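Local coordinates for protein cystatin (PDB 6I1M) that probably inhibits papain-like cysteine proteases, as a secreted cystatin of the stefin type from the liver fluke, at residues Trp67-Phe72 with Thr82-Pro87. Residues are numbered along the deposited sequence; the frame is centred on the assembly and turned at random.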
ATOM      1  N   TRP A  67       4.101   6.899  -4.327  1.00 23.78           N
ATOM      2  CA  TRP A  67       2.762   6.448  -4.752  1.00 21.59           C
ATOM      3  C   TRP A  67       1.880   6.306  -3.515  1.00 21.38           C
ATOM      4  O   TRP A  67       2.409   6.016  -2.393  1.00 22.94           O
ATOM      5  CB  TRP A  67       2.862   5.141  -5.527  1.00 21.85           C
ATOM      6  CG  TRP A  67       3.598   5.177  -6.834  1.00 24.06           C
ATOM      7  CD1 TRP A  67       3.034   5.173  -8.082  1.00 26.49           C
ATOM      8  CD2 TRP A  67       5.016   5.045  -7.046  1.00 25.32           C
ATOM      9  NE1 TRP A  67       3.998   5.055  -9.044  1.00 28.18           N
ATOM     10  CE2 TRP A  67       5.227   5.016  -8.445  1.00 26.11           C
ATOM     11  CE3 TRP A  67       6.130   4.984  -6.201  1.00 28.78           C
ATOM     12  CZ2 TRP A  67       6.498   4.913  -9.012  1.00 27.98           C
ATOM     13  CZ3 TRP A  67       7.388   4.892  -6.759  1.00 29.24           C
ATOM     14  CH2 TRP A  67       7.568   4.864  -8.145  1.00 30.81           C
ATOM     15  N   GLU A  68       0.598   6.562  -3.686  1.00 22.26           N
ATOM     16  CA  GLU A  68      -0.435   6.175  -2.700  1.00 25.31           C
ATOM     17  C   GLU A  68      -1.093   4.905  -3.232  1.00 24.27           C
ATOM     18  O   GLU A  68      -1.449   4.882  -4.417  1.00 24.65           O
ATOM     19  CB  GLU A  68      -1.399   7.336  -2.495  1.00 28.65           C
ATOM     20  CG  GLU A  68      -2.657   6.968  -1.756  1.00 35.43           C
ATOM     21  CD  GLU A  68      -3.602   8.149  -1.661  1.00 41.38           C
ATOM     22  OE1 GLU A  68      -3.166   9.195  -1.100  1.00 47.08           O
ATOM     23  OE2 GLU A  68      -4.745   8.044  -2.191  1.00 45.99           O
ATOM     24  N   VAL A  69      -1.218   3.879  -2.392  1.00 24.44           N
ATOM     25  CA  VAL A  69      -1.801   2.566  -2.785  1.00 25.36           C
ATOM     26  C   VAL A  69      -2.705   2.114  -1.647  1.00 24.80           C
ATOM     27  O   VAL A  69      -2.210   1.973  -0.525  1.00 22.73           O
ATOM     28  CB  VAL A  69      -0.719   1.504  -3.050  1.00 29.47           C
ATOM     29  CG1 VAL A  69      -1.306   0.251  -3.705  1.00 28.37           C
ATOM     30  CG2 VAL A  69       0.430   2.051  -3.887  1.00 32.81           C
ATOM     31  N   VAL A  70      -3.968   1.851  -1.950  1.00 23.46           N
ATOM     32  CA  VAL A  70      -4.947   1.283  -0.991  1.00 23.40           C
ATOM     33  C   VAL A  70      -4.999  -0.239  -1.141  1.00 22.61           C
ATOM     34  O   VAL A  70      -5.154  -0.726  -2.257  1.00 22.55           O
ATOM     35  CB  VAL A  70      -6.325   1.928  -1.172  1.00 25.69           C
ATOM     36  CG1 VAL A  70      -7.283   1.454  -0.095  1.00 24.70           C
ATOM     37  CG2 VAL A  70      -6.224   3.446  -1.184  1.00 26.06           C
ATOM     38  N   VAL A  71      -4.838  -0.960  -0.031  1.00 23.79           N
ATOM     39  CA  VAL A  71      -5.054  -2.436   0.043  1.00 21.44           C
ATOM     40  C   VAL A  71      -6.267  -2.700   0.942  1.00 19.64           C
ATOM     41  O   VAL A  71      -6.232  -2.252   2.100  1.00 20.74           O
ATOM     42  CB  VAL A  71      -3.821  -3.167   0.591  1.00 20.89           C
ATOM     43  CG1 VAL A  71      -4.045  -4.670   0.625  1.00 20.64           C
ATOM     44  CG2 VAL A  71      -2.560  -2.817  -0.186  1.00 22.48           C
ATOM     45  N   PHE A  72      -7.237  -3.455   0.428  1.00 19.77           N
ATOM     46  CA  PHE A  72      -8.417  -3.981   1.138  1.00 19.20           C
ATOM     47  C   PHE A  72      -8.114  -5.388   1.667  1.00 18.32           C
ATOM     48  O   PHE A  72      -7.785  -6.325   0.896  1.00 20.74           O
ATOM     49  CB  PHE A  72      -9.637  -3.990   0.225  1.00 18.75           C
ATOM     50  CG  PHE A  72     -10.851  -4.577   0.897  1.00 18.85           C
ATOM     51  CD1 PHE A  72     -11.385  -3.979   2.034  1.00 18.65           C
ATOM     52  CD2 PHE A  72     -11.404  -5.769   0.453  1.00 20.80           C
ATOM     53  CE1 PHE A  72     -12.509  -4.518   2.641  1.00 20.30           C
ATOM     54  CE2 PHE A  72     -12.490  -6.329   1.112  1.00 21.93           C
ATOM     55  CZ  PHE A  72     -13.032  -5.704   2.206  1.00 20.35           C
ATOM     56  N   THR A  82      -8.362 -10.278  -0.486  1.00 29.22           N
ATOM     57  CA  THR A  82      -7.415  -9.151  -0.324  1.00 28.65           C
ATOM     58  C   THR A  82      -7.136  -8.559  -1.704  1.00 28.56           C
ATOM     59  O   THR A  82      -6.846  -9.343  -2.628  1.00 31.87           O
ATOM     60  CB  THR A  82      -6.117  -9.593   0.350  1.00 28.04           C
ATOM     61  OG1 THR A  82      -6.437 -10.024   1.670  1.00 32.43           O
ATOM     62  CG2 THR A  82      -5.086  -8.491   0.419  1.00 29.52           C
ATOM     63  N   SER A  83      -7.264  -7.242  -1.852  1.00 27.36           N
ATOM     64  CA  SER A  83      -7.159  -6.564  -3.166  1.00 27.34           C
ATOM     65  C   SER A  83      -6.231  -5.363  -3.006  1.00 23.02           C
ATOM     66  O   SER A  83      -6.460  -4.555  -2.085  1.00 22.07           O
ATOM     67  CB  SER A  83      -8.546  -6.190  -3.665  1.00 29.53           C
ATOM     68  OG  SER A  83      -8.516  -5.696  -5.000  1.00 35.13           O
ATOM     69  N   VAL A  84      -5.213  -5.265  -3.862  1.00 24.86           N
ATOM     70  CA  VAL A  84      -4.381  -4.040  -4.005  1.00 24.34           C
ATOM     71  C   VAL A  84      -5.070  -3.123  -5.018  1.00 22.22           C
ATOM     72  O   VAL A  84      -5.375  -3.582  -6.138  1.00 24.58           O
ATOM     73  CB  VAL A  84      -2.929  -4.374  -4.394  1.00 25.72           C
ATOM     74  CG1 VAL A  84      -2.078  -3.126  -4.364  1.00 25.28           C
ATOM     75  CG2 VAL A  84      -2.333  -5.437  -3.470  1.00 25.85           C
ATOM     76  N   GLY A  85      -5.329  -1.883  -4.623  1.00 21.93           N
ATOM     77  CA  GLY A  85      -5.906  -0.847  -5.488  1.00 21.58           C
ATOM     78  C   GLY A  85      -4.946  -0.413  -6.588  1.00 22.52           C
ATOM     79  O   GLY A  85      -3.806  -0.936  -6.685  1.00 22.87           O
ATOM     80  N   THR A  86      -5.378   0.556  -7.380  1.00 24.39           N
ATOM     81  CA  THR A  86      -4.553   1.218  -8.413  1.00 27.46           C
ATOM     82  C   THR A  86      -3.620   2.226  -7.758  1.00 25.25           C
ATOM     83  O   THR A  86      -4.069   3.197  -7.132  1.00 26.82           O
ATOM     84  CB  THR A  86      -5.446   1.900  -9.455  1.00 29.74           C
ATOM     85  OG1 THR A  86      -6.265   0.867  -9.998  1.00 31.10           O
ATOM     86  CG2 THR A  86      -4.637   2.570 -10.543  1.00 29.30           C
ATOM     87  N   PRO A  87      -2.279   2.064  -7.904  1.00 24.03           N
ATOM     88  CA  PRO A  87      -1.349   3.068  -7.394  1.00 25.94           C
ATOM     89  C   PRO A  87      -1.542   4.420  -8.097  1.00 26.77           C
ATOM     90  O   PRO A  87      -1.848   4.452  -9.287  1.00 25.05           O
ATOM     91  CB  PRO A  87       0.024   2.469  -7.691  1.00 24.66           C
ATOM     92  CG  PRO A  87      -0.271   0.996  -7.773  1.00 26.04           C
ATOM     93  CD  PRO A  87      -1.587   0.926  -8.525  1.00 26.08           C
TER
HETATM   94  O   HOH W   1      -4.114   5.426  -4.933  1.00 32.12           O
HETATM   95  O   HOH W   2      -4.855   2.787  -4.560  1.00 30.00           O
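Phe72 and Ser83 form a hydrogen-bonded antiparallel pair in the beta hairpin of strands 66-74 and 83-90, the last two of the cystatin sheet that packs against helix 12-28; their connecting loop corresponds to the second binding hairpin of cystatins and probably helps to contact the protease. Phe72 N donates to Ser83 O and Ser83 N to Phe72 O, each at 2.9 Å. The ladder continues through Gly85 N, which reaches Val70 O at 2.6 Å almost straight down the carbonyl (C=O...N 176°).

Past Gly85 the edge strand breaks, and around Thr86 two waters bridge the strands before direct backbone bonding resumes between Glu68 and Thr88. One water donates to both Glu68 O and Thr86 O; a second accepts from Val70 N and donates to Thr86 O. Lys25 NZ of the helix binds Val84 O.

Apolar contacts line the helix-facing side. Val69 splits its methyls between two partners: CG1, anti to the backbone N (chi1 -169°), meets Val84 CG1 at 3.5 Å, whereas CG2 lies 3.8 Å from Pro87 CB. That same proline carbon approaches Trp67 CD1 obliquely, and both Trp67 and Pro87 touch Leu26. Towards the other end, Val71 CG1 packs against Thr82 CG2 at 4.0 Å.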